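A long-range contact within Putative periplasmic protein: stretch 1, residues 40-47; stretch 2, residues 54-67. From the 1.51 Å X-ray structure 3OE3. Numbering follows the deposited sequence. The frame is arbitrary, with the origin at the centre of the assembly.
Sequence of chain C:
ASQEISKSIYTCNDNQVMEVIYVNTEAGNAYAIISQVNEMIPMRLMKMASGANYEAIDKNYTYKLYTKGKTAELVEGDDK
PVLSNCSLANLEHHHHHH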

# COMPACT_ATOMS: atom_id res chain seq x y z
N MSE C 40 5.34 -4.66 0.09
CA MSE C 40 4.07 -4.16 -0.42
C MSE C 40 3.97 -4.42 -1.93
O MSE C 40 4.91 -4.18 -2.69
CB MSE C 40 3.96 -2.68 -0.12
CG MSE C 40 3.65 -2.40 1.34
SE MSE C 40 3.33 -0.49 1.67
CE MSE C 40 5.12 0.15 1.28
N ILE C 41 2.81 -4.95 -2.33
CA ILE C 41 2.56 -5.34 -3.71
C ILE C 41 1.39 -4.54 -4.29
O ILE C 41 0.23 -4.75 -3.93
CB ILE C 41 2.25 -6.86 -3.81
CG1 ILE C 41 3.36 -7.67 -3.12
CG2 ILE C 41 2.09 -7.28 -5.28
CD1 ILE C 41 4.67 -7.60 -3.82
N PRO C 42 1.70 -3.57 -5.16
CA PRO C 42 0.62 -2.81 -5.81
C PRO C 42 -0.07 -3.67 -6.86
O PRO C 42 0.59 -4.42 -7.58
CB PRO C 42 1.34 -1.65 -6.49
CG PRO C 42 2.77 -1.73 -6.11
CD PRO C 42 3.04 -3.05 -5.48
N MSE C 43 -1.40 -3.56 -6.92
CA MSE C 43 -2.22 -4.35 -7.82
C MSE C 43 -3.20 -3.48 -8.59
O MSE C 43 -3.62 -2.43 -8.10
CB MSE C 43 -2.97 -5.41 -7.03
CG MSE C 43 -2.09 -6.10 -6.01
SE MSE C 43 -3.12 -7.39 -4.98
CE MSE C 43 -3.02 -8.88 -6.20
N ARG C 44 -3.60 -3.94 -9.77
CA ARG C 44 -4.55 -3.22 -10.61
C ARG C 44 -5.82 -4.05 -10.73
O ARG C 44 -5.78 -5.29 -10.67
CB ARG C 44 -3.95 -2.98 -12.01
CG ARG C 44 -3.70 -4.28 -12.78
CD ARG C 44 -3.24 -4.03 -14.20
NE ARG C 44 -4.24 -3.26 -14.94
CZ ARG C 44 -5.25 -3.81 -15.61
NH1 ARG C 44 -5.41 -5.12 -15.64
NH2 ARG C 44 -6.11 -3.02 -16.25
N LEU C 45 -6.96 -3.39 -10.89
CA LEU C 45 -8.22 -4.09 -11.12
C LEU C 45 -8.22 -4.72 -12.52
O LEU C 45 -7.88 -4.06 -13.51
CB LEU C 45 -9.40 -3.13 -10.97
CG LEU C 45 -10.79 -3.74 -11.16
CD1 LEU C 45 -11.22 -4.50 -9.93
CD2 LEU C 45 -11.82 -2.65 -11.52
N MSE C 46 -8.62 -5.99 -12.58
CA MSE C 46 -8.81 -6.66 -13.86
C MSE C 46 -10.23 -6.41 -14.35
O MSE C 46 -11.20 -6.85 -13.73
CB MSE C 46 -8.55 -8.17 -13.73
CG MSE C 46 -7.07 -8.51 -13.55
SE MSE C 46 -6.77 -10.44 -13.33
CE MSE C 46 -7.67 -10.65 -11.69
N LYS C 47 -10.36 -5.72 -15.47
CA LYS C 47 -11.69 -5.49 -16.02
C LYS C 47 -12.32 -6.80 -16.50
O LYS C 47 -12.33 -7.11 -17.69
CB LYS C 47 -11.66 -4.42 -17.11
CG LYS C 47 -11.84 -3.01 -16.57
CD LYS C 47 -10.69 -2.58 -15.68
CE LYS C 47 -9.80 -1.58 -16.40
NZ LYS C 47 -10.61 -0.45 -16.93
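Stretch 2 (54-67) YEAIDKNYTYKLYT

Stretch 2 runs back along stretch 1 as the neighbouring strand of an antiparallel sheet, then turns and sends a second strand, 64-67, along its own far edge. Strand 54-56 meets strand 40-45 with an angle of 137° between their N-to-C directions, the axes closing to 4.3 Å. The register pairs Met 43 with Ala 56 (CA to CA 4.1 Å), Arg 44 with Glu 55 (CA to CA 5.5 Å) and Leu 45 with Tyr 54 (CA to CA 4.4 Å). After Ala 56 the chain leaves the extended form: Ile 57 has phi/psi of -71/-34, and a type I turn spans Asp 58 to Tyr 61.

The backbone ladder is short. Arg 44 and Glu 55 form the hydrogen-bonded pair, Arg 44 N giving to Glu 55 O at 2.8 Å and Glu 55 N to Arg 44 O at 2.9 Å. Two residues along, past the non-hydrogen-bonded pair Met 43 and Ala 56, Ile 57 N gives to Pro 42 O at 3.1 Å, almost linear at 172°. Pro 42 has no amide hydrogen, so it can give no bond in return. Its carbonyl oxygen also accepts from a water (Pro 42 O to water O 2.8 Å), which in turn accepts from Asp 58 N at 2.9 Å, so the contact extends into the turn. Between these bonds lie the CA-H...O contacts Met 43 CA to Glu 55 O at 3.1 Å and Ala 56 CA to Pro 42 O at 3.5 Å; beyond the Arg 44-Glu 55 pair comes Tyr 54 CA to Arg 44 O at 3.1 Å.

The one salt bridge across the stretches lies on the sheet face bearing Arg 44 and Glu 55. Arg 44 NH1 to Glu 55 OE2, at 3.4 Å, contains a weak hydrogen bond, with the carboxylate oxygen at the guanidinium edge. It supplements the two backbone bonds of the same pair.

Aromatic rings receive aliphatic groups. Leu 45 CD1 lies over a face of the Tyr 54 ring, 3.9 Å from Tyr 54 CZ. At the end of the turn, Tyr 61 accepts Ile 41 in the same manner, Ile 41 CD1 standing 3.3 Å from Tyr 61 CE1.

The remaining packing is apolar. Ile 41 also touches the small Ala 56, Ile 41 CG2 to Ala 56 CB at 3.7 Å, and Tyr 63, Ile 41 CG1 to Tyr 63 CD2 at 4.2 Å. Met 43, a selenomethionine, has the largest covered area, 119 Å²; from Met 43 CB, 3.9 Å from Tyr 54 CB, it extends until Met 43 CE lies 4.0 Å from Leu 65 CB. Met 46, also selenomethionine, points toward stretch 2, with Met 46 CG 3.8 Å from Glu 55 CG and Met 46 CE 4.3 Å from Tyr 66 CE1. The rule is economical: few backbone bonds fix the register, while the long side chains of Met 43 and Met 46 reach the next strand.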

# COMPACT_ATOMS: atom_id res chain seq x y z
N TYR C 54 -8.08 -8.35 -8.60
CA TYR C 54 -6.87 -7.56 -8.80
C TYR C 54 -5.67 -8.43 -9.11
O TYR C 54 -5.58 -9.57 -8.64
CB TYR C 54 -6.57 -6.70 -7.55
CG TYR C 54 -7.67 -5.75 -7.13
CD1 TYR C 54 -8.79 -6.21 -6.43
CD2 TYR C 54 -7.61 -4.39 -7.45
CE1 TYR C 54 -9.80 -5.35 -6.05
CE2 TYR C 54 -8.63 -3.52 -7.06
CZ TYR C 54 -9.71 -4.01 -6.36
OH TYR C 54 -10.72 -3.15 -5.97
N GLU C 55 -4.73 -7.89 -9.88
CA GLU C 55 -3.48 -8.58 -10.15
C GLU C 55 -2.29 -7.66 -9.91
O GLU C 55 -2.39 -6.45 -10.08
CB GLU C 55 -3.44 -9.11 -11.59
CG GLU C 55 -3.41 -8.03 -12.65
CD GLU C 55 -3.19 -8.57 -14.06
OE1 GLU C 55 -2.84 -9.76 -14.21
OE2 GLU C 55 -3.37 -7.80 -15.02
N ALA C 56 -1.17 -8.23 -9.51
CA ALA C 56 0.03 -7.44 -9.28
C ALA C 56 0.46 -6.75 -10.56
O ALA C 56 0.43 -7.34 -11.64
CB ALA C 56 1.16 -8.33 -8.75
N ILE C 57 0.83 -5.48 -10.43
CA ILE C 57 1.30 -4.69 -11.56
C ILE C 57 2.68 -5.16 -12.01
O ILE C 57 2.99 -5.13 -13.21
CB ILE C 57 1.31 -3.20 -11.20
CG1 ILE C 57 -0.13 -2.76 -10.94
CG2 ILE C 57 1.93 -2.37 -12.32
CD1 ILE C 57 -0.26 -1.43 -10.34
N ASP C 58 3.49 -5.61 -11.06
CA ASP C 58 4.83 -6.12 -11.37
C ASP C 58 4.68 -7.58 -11.79
O ASP C 58 4.35 -8.43 -10.98
CB ASP C 58 5.74 -5.99 -10.14
CG ASP C 58 7.17 -6.42 -10.41
OD1 ASP C 58 7.42 -7.18 -11.37
OD2 ASP C 58 8.06 -6.00 -9.64
N LYS C 59 4.93 -7.86 -13.06
CA LYS C 59 4.72 -9.20 -13.61
C LYS C 59 5.59 -10.28 -12.98
O LYS C 59 5.34 -11.47 -13.18
CB LYS C 59 4.89 -9.18 -15.13
CG LYS C 59 3.88 -8.30 -15.86
CD LYS C 59 4.05 -8.38 -17.37
CE LYS C 59 5.39 -7.81 -17.81
NZ LYS C 59 5.51 -6.36 -17.52
N ASN C 60 6.62 -9.88 -12.23
CA ASN C 60 7.43 -10.83 -11.47
C ASN C 60 6.64 -11.48 -10.33
O ASN C 60 7.01 -12.53 -9.82
CB ASN C 60 8.68 -10.15 -10.91
CG ASN C 60 9.74 -9.91 -11.97
OD1 ASN C 60 10.05 -10.79 -12.78
ND2 ASN C 60 10.32 -8.71 -11.97
N TYR C 61 5.55 -10.83 -9.92
CA TYR C 61 4.69 -11.37 -8.88
C TYR C 61 3.45 -11.98 -9.51
O TYR C 61 2.94 -11.48 -10.51
CB TYR C 61 4.28 -10.28 -7.90
CG TYR C 61 5.44 -9.70 -7.13
CD1 TYR C 61 5.77 -10.16 -5.86
CD2 TYR C 61 6.22 -8.69 -7.68
CE1 TYR C 61 6.83 -9.63 -5.16
CE2 TYR C 61 7.29 -8.16 -6.98
CZ TYR C 61 7.58 -8.63 -5.73
OH TYR C 61 8.65 -8.10 -5.03
N THR C 62 2.96 -13.06 -8.92
CA THR C 62 1.79 -13.73 -9.45
C THR C 62 0.60 -13.68 -8.49
O THR C 62 -0.38 -14.39 -8.67
CB THR C 62 2.09 -15.21 -9.80
OG1 THR C 62 2.40 -15.93 -8.60
CG2 THR C 62 3.27 -15.30 -10.77
N TYR C 63 0.68 -12.82 -7.47
CA TYR C 63 -0.45 -12.64 -6.58
C TYR C 63 -1.67 -12.12 -7.33
O TYR C 63 -1.57 -11.20 -8.14
CB TYR C 63 -0.11 -11.65 -5.45
CG TYR C 63 0.97 -12.15 -4.51
CD1 TYR C 63 0.77 -13.28 -3.71
CD2 TYR C 63 2.18 -11.49 -4.40
CE1 TYR C 63 1.74 -13.72 -2.85
CE2 TYR C 63 3.17 -11.93 -3.54
CZ TYR C 63 2.95 -13.06 -2.77
OH TYR C 63 3.93 -13.51 -1.92
N LYS C 64 -2.81 -12.72 -7.04
CA LYS C 64 -4.09 -12.21 -7.46
C LYS C 64 -5.07 -12.22 -6.28
O LYS C 64 -5.10 -13.16 -5.46
CB LYS C 64 -4.64 -13.02 -8.64
CG LYS C 64 -3.83 -12.87 -9.92
CD LYS C 64 -4.46 -13.66 -11.07
CE LYS C 64 -3.83 -13.29 -12.41
NZ LYS C 64 -2.35 -13.34 -12.36
N LEU C 65 -5.85 -11.16 -6.18
CA LEU C 65 -6.78 -10.97 -5.09
C LEU C 65 -8.17 -10.98 -5.70
O LEU C 65 -8.52 -10.13 -6.54
CB LEU C 65 -6.49 -9.62 -4.39
CG LEU C 65 -7.50 -9.17 -3.33
CD1 LEU C 65 -7.42 -10.10 -2.12
CD2 LEU C 65 -7.24 -7.69 -2.92
N TYR C 66 -8.97 -11.97 -5.31
CA TYR C 66 -10.31 -12.08 -5.85
C TYR C 66 -11.30 -11.69 -4.77
O TYR C 66 -11.31 -12.28 -3.69
CB TYR C 66 -10.59 -13.51 -6.31
CG TYR C 66 -9.68 -13.93 -7.43
CD1 TYR C 66 -10.05 -13.76 -8.75
CD2 TYR C 66 -8.44 -14.49 -7.17
CE1 TYR C 66 -9.22 -14.15 -9.78
CE2 TYR C 66 -7.60 -14.87 -8.20
CZ TYR C 66 -8.00 -14.70 -9.50
OH TYR C 66 -7.17 -15.09 -10.53
N THR C 67 -12.15 -10.71 -5.07
CA THR C 67 -13.09 -10.26 -4.06
C THR C 67 -14.51 -10.21 -4.61
O THR C 67 -14.73 -9.99 -5.80
CB THR C 67 -12.72 -8.87 -3.50
OG1 THR C 67 -13.24 -7.83 -4.34
CG2 THR C 67 -11.19 -8.72 -3.38
O HOH W 1 3.20 -5.26 -8.23